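Local coordinates for protein ethylbenzene dehydrogenase alpha-subunit (Aromatoleum aromaticum, PDB 2IVF) that forms the alpha-subunit of a molybdopterin-family oxidoreductase and holds a molybdenum atom, MGD, MD1 and an iron/sulfur cluster, at residues A[185-190]-A[547-552]; A[568-573]-A[940-945]. All blocks are in the same frame, centred on the assembly; numbering follows the deposited sequence.

Contact 1: A[185-190]-A[547-552]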
loop_
_atom_site.group_PDB
_atom_site.type_symbol
_atom_site.label_atom_id
_atom_site.label_comp_id
_atom_site.label_asym_id
_atom_site.label_seq_id
_atom_site.Cartn_x
_atom_site.Cartn_y
_atom_site.Cartn_z
ATOM N N GLY A 185 -32.041 7.323 -18.106
ATOM C CA GLY A 185 -30.898 7.980 -18.747
ATOM C C GLY A 185 -29.727 8.372 -17.855
ATOM O O GLY A 185 -28.646 8.697 -18.365
ATOM N N PHE A 186 -29.943 8.315 -16.536
ATOM C CA PHE A 186 -28.961 8.714 -15.535
ATOM C C PHE A 186 -28.368 7.475 -14.902
ATOM O O PHE A 186 -29.107 6.602 -14.453
ATOM C CB PHE A 186 -29.611 9.562 -14.427
ATOM C CG PHE A 186 -28.639 10.017 -13.362
ATOM C CD1 PHE A 186 -27.939 11.188 -13.527
ATOM C CD2 PHE A 186 -28.493 9.315 -12.165
ATOM C CE1 PHE A 186 -27.055 11.624 -12.555
ATOM C CE2 PHE A 186 -27.579 9.728 -11.193
ATOM C CZ PHE A 186 -26.870 10.876 -11.379
ATOM N N ILE A 187 -27.033 7.418 -14.856
ATOM C CA ILE A 187 -26.319 6.300 -14.293
ATOM C C ILE A 187 -25.304 6.823 -13.347
ATOM O O ILE A 187 -24.432 7.588 -13.736
ATOM C CB ILE A 187 -25.607 5.440 -15.402
ATOM C CG1 ILE A 187 -26.633 5.061 -16.455
ATOM C CG2 ILE A 187 -24.945 4.144 -14.823
ATOM C CD1 ILE A 187 -26.026 4.284 -17.533
ATOM N N LEU A 188 -25.440 6.448 -12.079
ATOM C CA LEU A 188 -24.379 6.632 -11.121
ATOM C C LEU A 188 -23.714 5.272 -11.078
ATOM O O LEU A 188 -24.211 4.330 -10.462
ATOM C CB LEU A 188 -24.930 7.017 -9.757
ATOM C CG LEU A 188 -23.932 7.090 -8.606
ATOM C CD1 LEU A 188 -22.656 7.875 -8.972
ATOM C CD2 LEU A 188 -24.646 7.705 -7.376
ATOM N N ASP A 189 -22.596 5.163 -11.756
ATOM C CA ASP A 189 -22.019 3.849 -12.024
ATOM C C ASP A 189 -21.226 3.384 -10.832
ATOM O O ASP A 189 -20.114 3.833 -10.640
ATOM C CB ASP A 189 -21.129 3.979 -13.234
ATOM C CG ASP A 189 -20.574 2.647 -13.709
ATOM O OD1 ASP A 189 -20.854 1.607 -13.055
ATOM O OD2 ASP A 189 -19.862 2.658 -14.740
ATOM N N ALA A 190 -21.790 2.480 -10.049
ATOM C CA ALA A 190 -21.019 1.668 -9.113
ATOM C C ALA A 190 -20.085 2.536 -8.241
ATOM O O ALA A 190 -18.889 2.252 -8.131
ATOM C CB ALA A 190 -20.201 0.519 -9.892
ATOM N N ALA A 547 -23.430 -6.425 -15.057
ATOM C CA ALA A 547 -23.320 -7.129 -16.350
ATOM C C ALA A 547 -24.385 -6.699 -17.369
ATOM O O ALA A 547 -24.153 -6.752 -18.595
ATOM C CB ALA A 547 -23.326 -8.680 -16.151
ATOM N N MET A 548 -25.573 -6.325 -16.890
ATOM C CA MET A 548 -26.691 -6.105 -17.793
ATOM C C MET A 548 -26.467 -4.884 -18.660
ATOM O O MET A 548 -26.555 -4.981 -19.883
ATOM C CB MET A 548 -28.028 -5.952 -17.060
ATOM C CG MET A 548 -28.431 -7.159 -16.251
ATOM S SD MET A 548 -28.373 -8.698 -17.202
ATOM C CE MET A 548 -28.991 -9.857 -15.959
ATOM N N TRP A 549 -26.199 -3.743 -18.039
ATOM C CA TRP A 549 -26.109 -2.506 -18.802
ATOM C C TRP A 549 -24.784 -2.543 -19.621
ATOM O O TRP A 549 -24.758 -2.086 -20.748
ATOM C CB TRP A 549 -26.219 -1.267 -17.896
ATOM C CG TRP A 549 -24.959 -0.866 -17.249
ATOM C CD1 TRP A 549 -24.334 -1.458 -16.214
ATOM C CD2 TRP A 549 -24.166 0.241 -17.625
ATOM N NE1 TRP A 549 -23.149 -0.791 -15.919
ATOM C CE2 TRP A 549 -23.027 0.254 -16.789
ATOM C CE3 TRP A 549 -24.292 1.203 -18.627
ATOM C CZ2 TRP A 549 -22.046 1.217 -16.884
ATOM C CZ3 TRP A 549 -23.312 2.163 -18.739
ATOM C CH2 TRP A 549 -22.206 2.171 -17.867
ATOM N N LEU A 550 -23.735 -3.170 -19.075
ATOM C CA LEU A 550 -22.487 -3.301 -19.823
ATOM C C LEU A 550 -22.701 -4.105 -21.081
ATOM O O LEU A 550 -22.214 -3.719 -22.162
ATOM C CB LEU A 550 -21.378 -3.917 -18.984
ATOM C CG LEU A 550 -20.850 -3.075 -17.819
ATOM C CD1 LEU A 550 -19.818 -3.865 -17.038
ATOM C CD2 LEU A 550 -20.297 -1.705 -18.295
ATOM N N TYR A 551 -23.486 -5.179 -20.958
ATOM C CA TYR A 551 -23.828 -6.049 -22.091
ATOM C C TYR A 551 -24.682 -5.359 -23.136
ATOM O O TYR A 551 -24.409 -5.471 -24.312
ATOM C CB TYR A 551 -24.616 -7.294 -21.599
ATOM C CG TYR A 551 -24.990 -8.321 -22.654
ATOM C CD1 TYR A 551 -24.096 -9.323 -23.029
ATOM C CD2 TYR A 551 -26.281 -8.353 -23.226
ATOM C CE1 TYR A 551 -24.465 -10.304 -23.996
ATOM C CE2 TYR A 551 -26.628 -9.312 -24.139
ATOM C CZ TYR A 551 -25.714 -10.292 -24.515
ATOM O OH TYR A 551 -26.138 -11.208 -25.449
ATOM N N TYR A 552 -25.720 -4.668 -22.688
ATOM C CA TYR A 552 -26.699 -4.041 -23.561
ATOM C C TYR A 552 -26.316 -2.664 -24.085
ATOM O O TYR A 552 -26.763 -2.274 -25.136
ATOM C CB TYR A 552 -28.022 -3.925 -22.805
ATOM C CG TYR A 552 -28.744 -5.236 -22.738
ATOM C CD1 TYR A 552 -29.167 -5.857 -23.905
ATOM C CD2 TYR A 552 -28.989 -5.881 -21.517
ATOM C CE1 TYR A 552 -29.807 -7.059 -23.875
ATOM C CE2 TYR A 552 -29.697 -7.110 -21.482
ATOM C CZ TYR A 552 -30.091 -7.682 -22.663
ATOM O OH TYR A 552 -30.769 -8.900 -22.700
HETATM O O HOH W 1 -21.124 -1.017 -14.036
#

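Contact 2: A[568-573]-A[940-945]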
loop_
_atom_site.group_PDB
_atom_site.type_symbol
_atom_site.label_atom_id
_atom_site.label_comp_id
_atom_site.label_asym_id
_atom_site.label_seq_id
_atom_site.Cartn_x
_atom_site.Cartn_y
_atom_site.Cartn_z
ATOM N N PRO A 568 -15.361 -24.197 -21.908
ATOM C CA PRO A 568 -15.790 -25.140 -22.936
ATOM C C PRO A 568 -16.755 -26.225 -22.488
ATOM O O PRO A 568 -17.307 -26.917 -23.335
ATOM C CB PRO A 568 -14.496 -25.796 -23.421
ATOM C CG PRO A 568 -13.420 -25.359 -22.518
ATOM C CD PRO A 568 -13.919 -24.317 -21.597
ATOM N N ALA A 569 -16.939 -26.381 -21.184
ATOM C CA ALA A 569 -17.930 -27.288 -20.629
ATOM C C ALA A 569 -19.327 -26.710 -20.718
ATOM O O ALA A 569 -20.308 -27.415 -20.438
ATOM C CB ALA A 569 -17.593 -27.621 -19.155
ATOM N N LEU A 570 -19.439 -25.426 -21.080
ATOM C CA LEU A 570 -20.746 -24.815 -21.204
ATOM C C LEU A 570 -21.272 -25.060 -22.623
ATOM O O LEU A 570 -20.502 -25.113 -23.588
ATOM C CB LEU A 570 -20.691 -23.318 -20.834
ATOM C CG LEU A 570 -20.212 -22.926 -19.421
ATOM C CD1 LEU A 570 -20.262 -21.386 -19.216
ATOM C CD2 LEU A 570 -20.972 -23.607 -18.244
ATOM N N LYS A 571 -22.588 -25.229 -22.740
ATOM C CA LYS A 571 -23.200 -25.610 -23.997
ATOM C C LYS A 571 -23.546 -24.388 -24.837
ATOM O O LYS A 571 -23.897 -24.511 -26.019
ATOM C CB LYS A 571 -24.440 -26.470 -23.730
ATOM C CG LYS A 571 -25.601 -25.766 -22.970
ATOM C CD LYS A 571 -26.628 -26.836 -22.521
ATOM C CE LYS A 571 -28.081 -26.392 -22.661
ATOM N NZ LYS A 571 -28.966 -27.591 -22.655
ATOM N N LYS A 572 -23.426 -23.203 -24.240
ATOM C CA LYS A 572 -23.747 -21.969 -24.928
ATOM C C LYS A 572 -23.142 -20.741 -24.278
ATOM O O LYS A 572 -22.529 -20.805 -23.204
ATOM C CB LYS A 572 -25.263 -21.815 -25.055
ATOM C CG LYS A 572 -25.993 -21.784 -23.735
ATOM C CD LYS A 572 -27.433 -22.108 -23.956
ATOM C CE LYS A 572 -28.280 -22.072 -22.704
ATOM N NZ LYS A 572 -29.733 -22.227 -23.096
ATOM N N SER A 573 -23.268 -19.622 -24.982
ATOM C CA SER A 573 -22.678 -18.356 -24.571
ATOM C C SER A 573 -23.447 -17.735 -23.432
ATOM O O SER A 573 -24.619 -18.042 -23.214
ATOM C CB SER A 573 -22.699 -17.330 -25.707
ATOM O OG SER A 573 -24.047 -17.131 -26.190
ATOM N N PRO A 940 -18.170 -12.736 -17.767
ATOM C CA PRO A 940 -18.918 -13.148 -16.601
ATOM C C PRO A 940 -19.266 -14.613 -16.673
ATOM O O PRO A 940 -19.559 -15.119 -17.754
ATOM C CB PRO A 940 -20.193 -12.298 -16.674
ATOM C CG PRO A 940 -19.989 -11.326 -17.745
ATOM C CD PRO A 940 -19.009 -11.952 -18.681
ATOM N N LYS A 941 -19.284 -15.275 -15.524
ATOM C CA LYS A 941 -19.586 -16.704 -15.474
ATOM C C LYS A 941 -21.065 -16.914 -15.748
ATOM O O LYS A 941 -21.899 -16.489 -14.964
ATOM C CB LYS A 941 -19.149 -17.347 -14.131
ATOM C CG LYS A 941 -19.416 -18.863 -14.129
ATOM C CD LYS A 941 -18.483 -19.604 -13.206
ATOM C CE LYS A 941 -18.887 -21.061 -13.051
ATOM N NZ LYS A 941 -17.838 -21.839 -12.305
ATOM N N PRO A 942 -21.403 -17.520 -16.896
ATOM C CA PRO A 942 -22.807 -17.614 -17.273
ATOM C C PRO A 942 -23.712 -18.354 -16.277
ATOM O O PRO A 942 -24.904 -18.062 -16.225
ATOM C CB PRO A 942 -22.765 -18.383 -18.593
ATOM C CG PRO A 942 -21.486 -18.131 -19.126
ATOM C CD PRO A 942 -20.548 -18.107 -17.930
ATOM N N LEU A 943 -23.141 -19.295 -15.497
ATOM C CA LEU A 943 -23.935 -20.081 -14.547
ATOM C C LEU A 943 -24.481 -19.155 -13.462
ATOM O O LEU A 943 -25.482 -19.461 -12.828
ATOM C CB LEU A 943 -23.102 -21.189 -13.899
ATOM C CG LEU A 943 -22.663 -22.325 -14.824
ATOM C CD1 LEU A 943 -21.945 -23.384 -13.965
ATOM C CD2 LEU A 943 -23.852 -22.871 -15.550
ATOM N N HIS A 944 -23.865 -17.998 -13.299
ATOM C CA HIS A 944 -24.370 -17.018 -12.346
ATOM C C HIS A 944 -25.552 -16.181 -12.799
ATOM O O HIS A 944 -25.983 -15.315 -12.067
ATOM C CB HIS A 944 -23.241 -16.174 -11.804
ATOM C CG HIS A 944 -22.184 -16.981 -11.138
ATOM N ND1 HIS A 944 -21.087 -16.400 -10.530
ATOM C CD2 HIS A 944 -22.086 -18.312 -10.903
ATOM C CE1 HIS A 944 -20.303 -17.352 -10.046
ATOM N NE2 HIS A 944 -20.905 -18.519 -10.222
ATOM N N LEU A 945 -26.128 -16.529 -13.960
ATOM C CA LEU A 945 -27.414 -16.030 -14.399
ATOM C C LEU A 945 -28.511 -16.950 -13.883
ATOM O O LEU A 945 -29.676 -16.648 -14.020
ATOM C CB LEU A 945 -27.444 -15.967 -15.925
ATOM C CG LEU A 945 -26.547 -14.865 -16.529
ATOM C CD1 LEU A 945 -26.208 -15.167 -17.984
ATOM C CD2 LEU A 945 -27.219 -13.482 -16.374
#

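Contact 1: A[185-190]-A[547-552]
The indole of Trp-549 and the carboxylate of Asp-189 meet with their planes 88° apart, one acid oxygen lying at the rim of the ring. Asp-189 OD2 sits close to the ring plane, 3.4 Å from Trp-549 CZ2, where the slightly positive C-H edge probably suits a carboxylate. Further round the same rim, a water oxygen lies in the plane of the indole and takes the N-H of Trp-549 NE1 over 2.8 Å. That water donates a hydrogen bond to Asp-189 OD1, also over 2.8 Å, so the two residues touch at OD2 and are bridged by the water at OD1. Leu-550 CD2 lies over one face of the indole, 3.5 Å above the plane and shifted toward the rim. Ile-187 comes in obliquely, its CD1 resting 3.6 Å from Trp-549 CZ3.

Torsions explain the meeting. Trp-549 CG stands between the backbone N and carbonyl carbon (chi1 83°), which swings the indole off the helix toward the strand. Asp-189 extends its CG away from its own N (chi1 -174°), bringing OD2 to the ring edge and turning OD1 to the bridging water. Neither oxygen depends on the tryptophan alone: OD2 is hydrogen-bonded to Tyr-603 OH, and OD1 forms a salt bridge with Lys-614, a buried polar cluster that should fix the carboxylate's rotation.

Phe-186 and Leu-188, alternating with Ile-187 along the strand, pack instead on helix 197-210. Strand 186-188, parallel to strand 602-606 in a mixed sheet, is thus covered by helices on both faces. This is the layered alpha/beta packing of molybdopterin oxidoreductases, and Asp-189, just beyond the strand's end, lies about 9 Å by its side chain from the bound MD1.

Contact 2: A[568-573]-A[940-945]
Across from Leu-570, whose backbone is extended, Pro-942 and Leu-943 open a short 3-10 turn, held by His-944 N to Lys-941 O and Leu-945 N to Pro-942 O bonds. The contact itself is wholly apolar and rests on the forked end of Leu-570. One branch, CD1, comes obliquely onto the CG-CD side of the proline ring, 3.5 Å from Pro-942 CG and equally 3.5 Å from Pro-942 CD, a tight fit for carbon. The other branch, CD2, reaches Leu-943, lying 4.0 Å from its CD2. Leu-570 thereby uses its two methyls on two consecutive residues of the turn. Its CG points anti to its own carbonyl carbon (chi1 -59°), which carries the fork toward the turn. Pro-942 presents its ring directly, whereas Leu-943 leaves its backbone at an angle and only its end closes in.

Tyr-577 of helix 574-583 touches both Leu-570 and Pro-942, and Ala-824 of helix 819-824 touches both leucines, so two helices pack against the small cluster, with loop residues Tyr-452 and Glu-826 also in contact. Ser-573, the N-cap of helix 574-583, makes a weak side-chain bond to Ala-576 N. Such loop-to-loop packing joins the connection ahead of that helix to the long link between strands 915-917 and 969-975; those strands belong to the sheet of the molybdopterin dinucleotide-binding region, of the double-psi barrel clan.

How the contacts relate
Both contacts are largely buried, and they illustrate how polar and apolar chemistry can serve tertiary contacts of one chain. Contact 1 places helix 546-553 against strand 186-188 and carries buried charge, satisfied by water and neighbouring polar groups. Contact 2 pairs two loops through methyls and a proline ring; with Leu-570 only partly buried, Lys-572 partly exposed and Lys-571 exposed, it lies nearer the surface. Their centres stand 21 Å apart, yet they meet: Met-548 CE packs 4.1 Å from Leu-945 CD2. Helix 574-583 adds a second connection, since its Leu-578 touches Met-548 while its Phe-574 touches Leu-945. Helix 546-553 and the link between the C-terminal strands are thus in apolar contact.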